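Local coordinates for glycoside hydrolase family 16 protein (PDB 6T2N), which probably cleaves internal beta-galactosidic linkages in mucin O-glycans, as an endo-acting glycanase that helps a gut bacterium begin mucin breakdown, at residues W52-G57 and Y298-Q303; N142-R147 and M229-D234. All coordinates share one frame; numbering follows the deposited sequence.

Contact 1: W52-G57 and Y298-Q303; sequences WVYVWG and YVRFYQ
The carbonyl oxygen of Phe301 is gripped by two successive amides of the partner strand: Val55 N donates to Phe301 O at 3.0 Å, lying in the carbonyl plane, and Trp56 N adds a weak bond. Two residues thus face one, which defines a classic beta bulge in the antiparallel pairing of 52-57 with 298-303, within the beta-sandwich typical of family 16. The bulge shifts the register by one residue as the N-terminal chain turns a corner at Trp56. The return bond, Phe301 N to Trp56 O at 2.7 Å, is nearly straight (166° at the hydrogen).

Tyr54, Arg300 and Tyr302 share one face of the sheet. A chi1 of -161°, which sets CG beside the carbonyl carbon, takes the Tyr54 ring along the strand until its edge points at the face of Tyr302; the T-shaped pair has centroids 5.6 Å apart and planes at 82°. The same edge meets the aliphatic root of Arg300, with Tyr54 CE1 3.6 Å from Arg300 CB. Arginine suits this spot because its methylenes pack on the tyrosine while the extended chain carries the guanidinium on to a salt bridge with Glu59. The Tyr302 hydroxyl likewise finds its partner outside, at Pro45 O.

Phe301 and Trp56 point to the other face, where both rings meet Phe143 edge-to-face, so large apolar residues suit these positions. Trp56 also runs side by side with Val299, its CZ3 4.0 Å from Val299 CG1. Within the bulge, branched Val55 turns CG2 toward the Gln303 chain, 3.8 Å from Gln303 CB. Trp52 brings its ring edge to the backbone N of Gln303, and this Gln303 N donates to Val53 O at 3.1 Å.

Contact 2: N142-R147 and M229-D234; sequences NFMFGR and MEWDKD
From CB to CZ3, Trp231 meets Phe143, Met144, Phe145 and Gly146. Its CB lies 3.6 Å from Gly146 O. The indole, its CG swung away from the backbone N by a chi1 of 174°, is packed against residues 143-146. The Phe145 amide sits over one indole face, its N 3.4 Å from Trp231 CE3, while Phe145 CA makes an off-centre CH-pi contact with the five-membered ring. The Phe145 ring presents its edge to that five-membered ring of Trp231 in a T-shaped pair, planes at 76° and centroids 4.8 Å apart. NE1 gives its hydrogen to Phe263 O. At the far end, Trp231 CZ3 is 3.4 Å from Phe143 O, which lies at the ring edge. Replacing the indole with the methyl of an alanine is likely to leave the Phe145 edge without its aromatic face and Phe263 O without its donor, opening a gap beside Met144 and Phe145.

Phe145 itself is held between Met144 CG over one face and the backbone N of Lys233 over the other. Gly146 has backbone angles at which any side chain would press on the preceding carbonyl.

Beyond the aromatic cluster, extended Arg147 forms a salt bridge, Arg147 NH1 to Glu230 OE2 2.7 Å, the oxygen at the guanidinium edge and the two planes 74° apart; Arg147 NE pairs with Glu149. One arginine between two carboxylates is probably stabilised as a cation: the charged pair lies at the partly exposed end, while the buried end is joined by ring packing and the Trp231 NE1 bond.

Overall arrangement
Contacts 1 and 2 have centres 11 Å apart and belong to the same antiparallel sheet, in which strand 292-302 lies between strands 57-58 and 146-153. They meet directly: Tyr302 N is 2.7 Å from Arg147 O, a probable backbone hydrogen bond, and Gln303 NE2 is likewise 2.7 Å from Phe145 O, tying the residue just after strand 292-302 to the turn that packs on Trp231. The calcium lies nearer contact 1: the Arg300 side chain is about 7 Å from it, and Glu59, the salt-bridge partner of Arg300, is one of its site residues with Gly98 and Asp297.

Contact 1: W52-G57 and Y298-Q303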
loop_
_atom_site.group_PDB
_atom_site.type_symbol
_atom_site.label_atom_id
_atom_site.label_comp_id
_atom_site.label_asym_id
_atom_site.label_seq_id
_atom_site.Cartn_x
_atom_site.Cartn_y
_atom_site.Cartn_z
ATOM N N TRP A 52 -14.423 8.429 -17.185
ATOM C CA TRP A 52 -13.787 8.583 -15.855
ATOM C C TRP A 52 -13.846 10.054 -15.457
ATOM O O TRP A 52 -14.021 10.893 -16.348
ATOM C CB TRP A 52 -12.330 8.143 -15.924
ATOM C CG TRP A 52 -12.172 6.679 -16.165
ATOM C CD1 TRP A 52 -11.777 6.060 -17.314
ATOM C CD2 TRP A 52 -12.397 5.640 -15.206
ATOM N NE1 TRP A 52 -11.723 4.705 -17.128
ATOM C CE2 TRP A 52 -12.095 4.419 -15.845
ATOM C CE3 TRP A 52 -12.804 5.638 -13.873
ATOM C CZ2 TRP A 52 -12.222 3.192 -15.210
ATOM C CZ3 TRP A 52 -12.910 4.425 -13.234
ATOM C CH2 TRP A 52 -12.648 3.220 -13.905
ATOM N N VAL A 53 -13.672 10.373 -14.178
ATOM C CA VAL A 53 -13.513 11.789 -13.741
ATOM C C VAL A 53 -12.788 11.782 -12.396
ATOM O O VAL A 53 -13.201 10.945 -11.533
ATOM C CB VAL A 53 -14.832 12.604 -13.734
ATOM C CG1 VAL A 53 -16.053 11.850 -13.250
ATOM C CG2 VAL A 53 -14.691 13.892 -12.938
ATOM N N TYR A 54 -11.731 12.629 -12.302
ATOM C CA TYR A 54 -10.887 12.880 -11.106
ATOM C C TYR A 54 -11.822 13.104 -9.925
ATOM O O TYR A 54 -12.814 13.821 -10.053
ATOM C CB TYR A 54 -9.972 14.106 -11.271
ATOM C CG TYR A 54 -8.779 14.202 -10.336
ATOM C CD1 TYR A 54 -7.645 13.447 -10.568
ATOM C CD2 TYR A 54 -8.751 15.049 -9.237
ATOM C CE1 TYR A 54 -6.537 13.506 -9.736
ATOM C CE2 TYR A 54 -7.637 15.135 -8.403
ATOM C CZ TYR A 54 -6.511 14.363 -8.651
ATOM O OH TYR A 54 -5.365 14.376 -7.872
ATOM N N VAL A 55 -11.503 12.466 -8.811
ATOM C CA VAL A 55 -12.300 12.528 -7.552
ATOM C C VAL A 55 -11.377 12.910 -6.391
ATOM O O VAL A 55 -11.885 13.545 -5.456
ATOM C CB VAL A 55 -13.020 11.192 -7.264
ATOM C CG1 VAL A 55 -14.083 11.376 -6.190
ATOM C CG2 VAL A 55 -13.630 10.566 -8.520
ATOM N N TRP A 56 -10.100 12.504 -6.425
ATOM C CA TRP A 56 -9.150 12.706 -5.301
ATOM C C TRP A 56 -7.733 12.377 -5.757
ATOM O O TRP A 56 -7.569 11.511 -6.650
ATOM C CB TRP A 56 -9.580 11.853 -4.104
ATOM C CG TRP A 56 -8.881 12.090 -2.798
ATOM C CD1 TRP A 56 -9.340 12.822 -1.741
ATOM C CD2 TRP A 56 -7.648 11.494 -2.354
ATOM N NE1 TRP A 56 -8.467 12.755 -0.688
ATOM C CE2 TRP A 56 -7.431 11.933 -1.032
ATOM C CE3 TRP A 56 -6.726 10.621 -2.938
ATOM C CZ2 TRP A 56 -6.328 11.526 -0.295
ATOM C CZ3 TRP A 56 -5.639 10.213 -2.211
ATOM C CH2 TRP A 56 -5.452 10.657 -0.903
ATOM N N GLY A 57 -6.756 13.080 -5.174
ATOM C CA GLY A 57 -5.331 12.795 -5.403
ATOM C C GLY A 57 -4.387 13.927 -5.001
ATOM O O GLY A 57 -4.681 14.793 -4.120
ATOM N N TYR A 298 2.746 10.824 -8.360
ATOM C CA TYR A 298 1.344 11.231 -8.110
ATOM C C TYR A 298 0.458 10.066 -7.657
ATOM O O TYR A 298 0.792 8.858 -7.807
ATOM C CB TYR A 298 0.756 11.946 -9.331
ATOM C CG TYR A 298 0.708 11.154 -10.607
ATOM C CD1 TYR A 298 -0.149 10.067 -10.766
ATOM C CD2 TYR A 298 1.495 11.511 -11.685
ATOM C CE1 TYR A 298 -0.207 9.359 -11.962
ATOM C CE2 TYR A 298 1.441 10.822 -12.890
ATOM C CZ TYR A 298 0.588 9.746 -13.028
ATOM O OH TYR A 298 0.585 9.067 -14.197
ATOM N N VAL A 299 -0.652 10.473 -7.056
ATOM C CA VAL A 299 -1.792 9.599 -6.690
ATOM C C VAL A 299 -3.045 10.263 -7.241
ATOM O O VAL A 299 -3.301 11.415 -6.863
ATOM C CB VAL A 299 -1.844 9.389 -5.170
ATOM C CG1 VAL A 299 -3.079 8.592 -4.749
ATOM C CG2 VAL A 299 -0.550 8.748 -4.680
ATOM N N ARG A 300 -3.729 9.591 -8.169
ATOM C CA ARG A 300 -4.996 10.049 -8.795
ATOM C C ARG A 300 -6.029 8.939 -8.728
ATOM O O ARG A 300 -5.763 7.837 -9.291
ATOM C CB ARG A 300 -4.745 10.385 -10.252
ATOM C CG ARG A 300 -3.582 11.342 -10.405
ATOM C CD ARG A 300 -3.348 11.601 -11.866
ATOM N NE ARG A 300 -2.312 12.595 -12.081
ATOM C CZ ARG A 300 -1.571 12.649 -13.168
ATOM N NH1 ARG A 300 -1.717 11.767 -14.133
ATOM N NH2 ARG A 300 -0.674 13.589 -13.309
ATOM N N PHE A 301 -7.129 9.229 -8.038
ATOM C CA PHE A 301 -8.337 8.375 -7.951
ATOM C C PHE A 301 -9.408 8.906 -8.907
ATOM O O PHE A 301 -9.716 10.109 -8.770
ATOM C CB PHE A 301 -8.886 8.404 -6.532
ATOM C CG PHE A 301 -10.053 7.477 -6.348
ATOM C CD1 PHE A 301 -9.972 6.154 -6.752
ATOM C CD2 PHE A 301 -11.216 7.914 -5.752
ATOM C CE1 PHE A 301 -11.014 5.276 -6.546
ATOM C CE2 PHE A 301 -12.251 7.028 -5.519
ATOM C CZ PHE A 301 -12.146 5.715 -5.911
ATOM N N TYR A 302 -9.934 8.068 -9.819
ATOM C CA TYR A 302 -11.064 8.410 -10.745
ATOM C C TYR A 302 -12.266 7.443 -10.613
ATOM O O TYR A 302 -12.079 6.264 -10.234
ATOM C CB TYR A 302 -10.628 8.373 -12.212
ATOM C CG TYR A 302 -9.496 9.279 -12.630
ATOM C CD1 TYR A 302 -8.175 8.924 -12.402
ATOM C CD2 TYR A 302 -9.735 10.447 -13.331
ATOM C CE1 TYR A 302 -7.121 9.718 -12.830
ATOM C CE2 TYR A 302 -8.696 11.250 -13.769
ATOM C CZ TYR A 302 -7.384 10.884 -13.526
ATOM O OH TYR A 302 -6.337 11.662 -13.940
ATOM N N GLN A 303 -13.469 7.920 -10.964
ATOM C CA GLN A 303 -14.763 7.162 -10.887
ATOM C C GLN A 303 -15.696 7.507 -12.064
ATOM O O GLN A 303 -15.959 8.692 -12.311
ATOM C CB GLN A 303 -15.517 7.479 -9.583
ATOM C CG GLN A 303 -14.904 6.822 -8.327
ATOM C CD GLN A 303 -15.794 6.994 -7.031
ATOM O OE1 GLN A 303 -16.338 8.166 -6.947
ATOM N NE2 GLN A 303 -15.811 5.973 -6.045
#

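Contact 2: N142-R147 and M229-D234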
loop_
_atom_site.group_PDB
_atom_site.type_symbol
_atom_site.label_atom_id
_atom_site.label_comp_id
_atom_site.label_asym_id
_atom_site.label_seq_id
_atom_site.Cartn_x
_atom_site.Cartn_y
_atom_site.Cartn_z
ATOM N N ASN A 142 -11.097 7.112 2.291
ATOM C CA ASN A 142 -11.452 5.719 1.898
ATOM C C ASN A 142 -11.839 5.696 0.431
ATOM O O ASN A 142 -12.425 6.649 -0.005
ATOM C CB ASN A 142 -12.651 5.205 2.664
ATOM C CG ASN A 142 -12.395 5.211 4.141
ATOM O OD1 ASN A 142 -13.345 5.159 4.906
ATOM N ND2 ASN A 142 -11.131 5.283 4.538
ATOM N N PHE A 143 -11.487 4.643 -0.282
ATOM C CA PHE A 143 -11.815 4.474 -1.717
ATOM C C PHE A 143 -12.799 3.324 -1.821
ATOM O O PHE A 143 -12.578 2.344 -1.078
ATOM C CB PHE A 143 -10.543 4.193 -2.514
ATOM C CG PHE A 143 -9.465 5.215 -2.289
ATOM C CD1 PHE A 143 -9.459 6.399 -3.008
ATOM C CD2 PHE A 143 -8.480 5.005 -1.339
ATOM C CE1 PHE A 143 -8.476 7.354 -2.784
ATOM C CE2 PHE A 143 -7.508 5.967 -1.111
ATOM C CZ PHE A 143 -7.516 7.140 -1.828
ATOM N N MET A 144 -13.841 3.448 -2.653
ATOM C CA MET A 144 -14.764 2.296 -2.958
ATOM C C MET A 144 -15.227 2.294 -4.407
ATOM O O MET A 144 -16.163 2.955 -4.735
ATOM C CB MET A 144 -16.001 2.265 -2.072
ATOM C CG MET A 144 -16.666 0.931 -2.124
ATOM S SD MET A 144 -17.717 0.700 -0.684
ATOM C CE MET A 144 -19.005 -0.333 -1.389
ATOM N N PHE A 145 -14.548 1.517 -5.207
ATOM C CA PHE A 145 -14.725 1.416 -6.669
ATOM C C PHE A 145 -14.035 2.653 -7.271
ATOM O O PHE A 145 -14.287 3.887 -6.927
ATOM C CB PHE A 145 -16.201 1.182 -7.095
ATOM C CG PHE A 145 -16.914 0.048 -6.383
ATOM C CD1 PHE A 145 -16.252 -1.138 -6.099
ATOM C CD2 PHE A 145 -18.215 0.194 -5.952
ATOM C CE1 PHE A 145 -16.860 -2.130 -5.365
ATOM C CE2 PHE A 145 -18.834 -0.812 -5.237
ATOM C CZ PHE A 145 -18.157 -1.978 -4.957
ATOM N N GLY A 146 -13.170 2.336 -8.211
ATOM C CA GLY A 146 -12.797 3.307 -9.236
ATOM C C GLY A 146 -11.461 2.895 -9.743
ATOM O O GLY A 146 -11.087 1.749 -9.517
ATOM N N ARG A 147 -10.769 3.826 -10.363
ATOM C CA ARG A 147 -9.432 3.587 -10.920
ATOM C C ARG A 147 -8.484 4.453 -10.117
ATOM O O ARG A 147 -8.735 5.686 -10.029
ATOM C CB ARG A 147 -9.395 3.972 -12.398
ATOM C CG ARG A 147 -7.998 3.953 -13.000
ATOM C CD ARG A 147 -7.980 4.796 -14.241
ATOM N NE ARG A 147 -6.747 4.598 -14.978
ATOM C CZ ARG A 147 -6.501 3.562 -15.765
ATOM N NH1 ARG A 147 -7.389 2.594 -15.901
ATOM N NH2 ARG A 147 -5.353 3.474 -16.398
ATOM N N MET A 229 -4.984 0.316 -10.376
ATOM C CA MET A 229 -6.032 -0.601 -9.919
ATOM C C MET A 229 -7.372 -0.111 -10.486
ATOM O O MET A 229 -7.832 0.949 -10.062
ATOM C CB MET A 229 -6.070 -0.609 -8.394
ATOM C CG MET A 229 -7.251 -1.377 -7.897
ATOM S SD MET A 229 -7.526 -1.350 -6.123
ATOM C CE MET A 229 -8.146 0.319 -5.937
ATOM N N GLU A 230 -7.994 -0.847 -11.413
ATOM C CA GLU A 230 -9.447 -0.691 -11.759
ATOM C C GLU A 230 -10.252 -1.654 -10.863
ATOM O O GLU A 230 -9.764 -2.791 -10.657
ATOM C CB GLU A 230 -9.687 -0.920 -13.260
ATOM C CG GLU A 230 -9.302 0.247 -14.160
ATOM C CD GLU A 230 -9.597 0.120 -15.653
ATOM O OE1 GLU A 230 -9.789 -1.022 -16.137
ATOM O OE2 GLU A 230 -9.659 1.168 -16.340
ATOM N N TRP A 231 -11.423 -1.230 -10.360
ATOM C CA TRP A 231 -12.210 -1.914 -9.293
ATOM C C TRP A 231 -13.700 -1.580 -9.444
ATOM O O TRP A 231 -14.074 -0.428 -9.198
ATOM C CB TRP A 231 -11.636 -1.485 -7.928
ATOM C CG TRP A 231 -12.341 -1.937 -6.682
ATOM C CD1 TRP A 231 -13.113 -3.045 -6.541
ATOM C CD2 TRP A 231 -12.290 -1.335 -5.378
ATOM N NE1 TRP A 231 -13.557 -3.163 -5.255
ATOM C CE2 TRP A 231 -13.076 -2.118 -4.519
ATOM C CE3 TRP A 231 -11.682 -0.201 -4.839
ATOM C CZ2 TRP A 231 -13.256 -1.817 -3.169
ATOM C CZ3 TRP A 231 -11.853 0.102 -3.499
ATOM C CH2 TRP A 231 -12.625 -0.705 -2.671
ATOM N N ASP A 232 -14.484 -2.534 -9.948
ATOM C CA ASP A 232 -15.959 -2.657 -9.817
ATOM C C ASP A 232 -16.358 -3.531 -8.628
ATOM O O ASP A 232 -15.499 -4.152 -7.997
ATOM C CB ASP A 232 -16.486 -3.581 -10.885
ATOM C CG ASP A 232 -16.371 -3.100 -12.370
ATOM O OD1 ASP A 232 -17.054 -2.091 -12.750
ATOM O OD2 ASP A 232 -15.756 -3.880 -13.144
ATOM N N LYS A 233 -17.656 -3.721 -8.465
ATOM C CA LYS A 233 -18.242 -4.806 -7.647
ATOM C C LYS A 233 -18.231 -6.224 -8.340
ATOM O O LYS A 233 -18.679 -7.161 -7.576
ATOM C CB LYS A 233 -19.740 -4.627 -7.562
ATOM C CG LYS A 233 -20.402 -5.053 -8.869
ATOM C CD LYS A 233 -21.878 -4.691 -8.996
ATOM C CE LYS A 233 -22.283 -4.552 -10.436
ATOM N NZ LYS A 233 -23.655 -5.035 -10.572
ATOM N N ASP A 234 -17.637 -6.278 -9.558
ATOM C CA ASP A 234 -17.489 -7.574 -10.261
ATOM C C ASP A 234 -16.023 -8.029 -10.372
ATOM O O ASP A 234 -15.830 -9.289 -10.355
ATOM C CB ASP A 234 -18.130 -7.511 -11.637
ATOM C CG ASP A 234 -19.632 -7.754 -11.615
ATOM O OD1 ASP A 234 -20.086 -8.802 -11.072
ATOM O OD2 ASP A 234 -20.346 -6.895 -12.129
#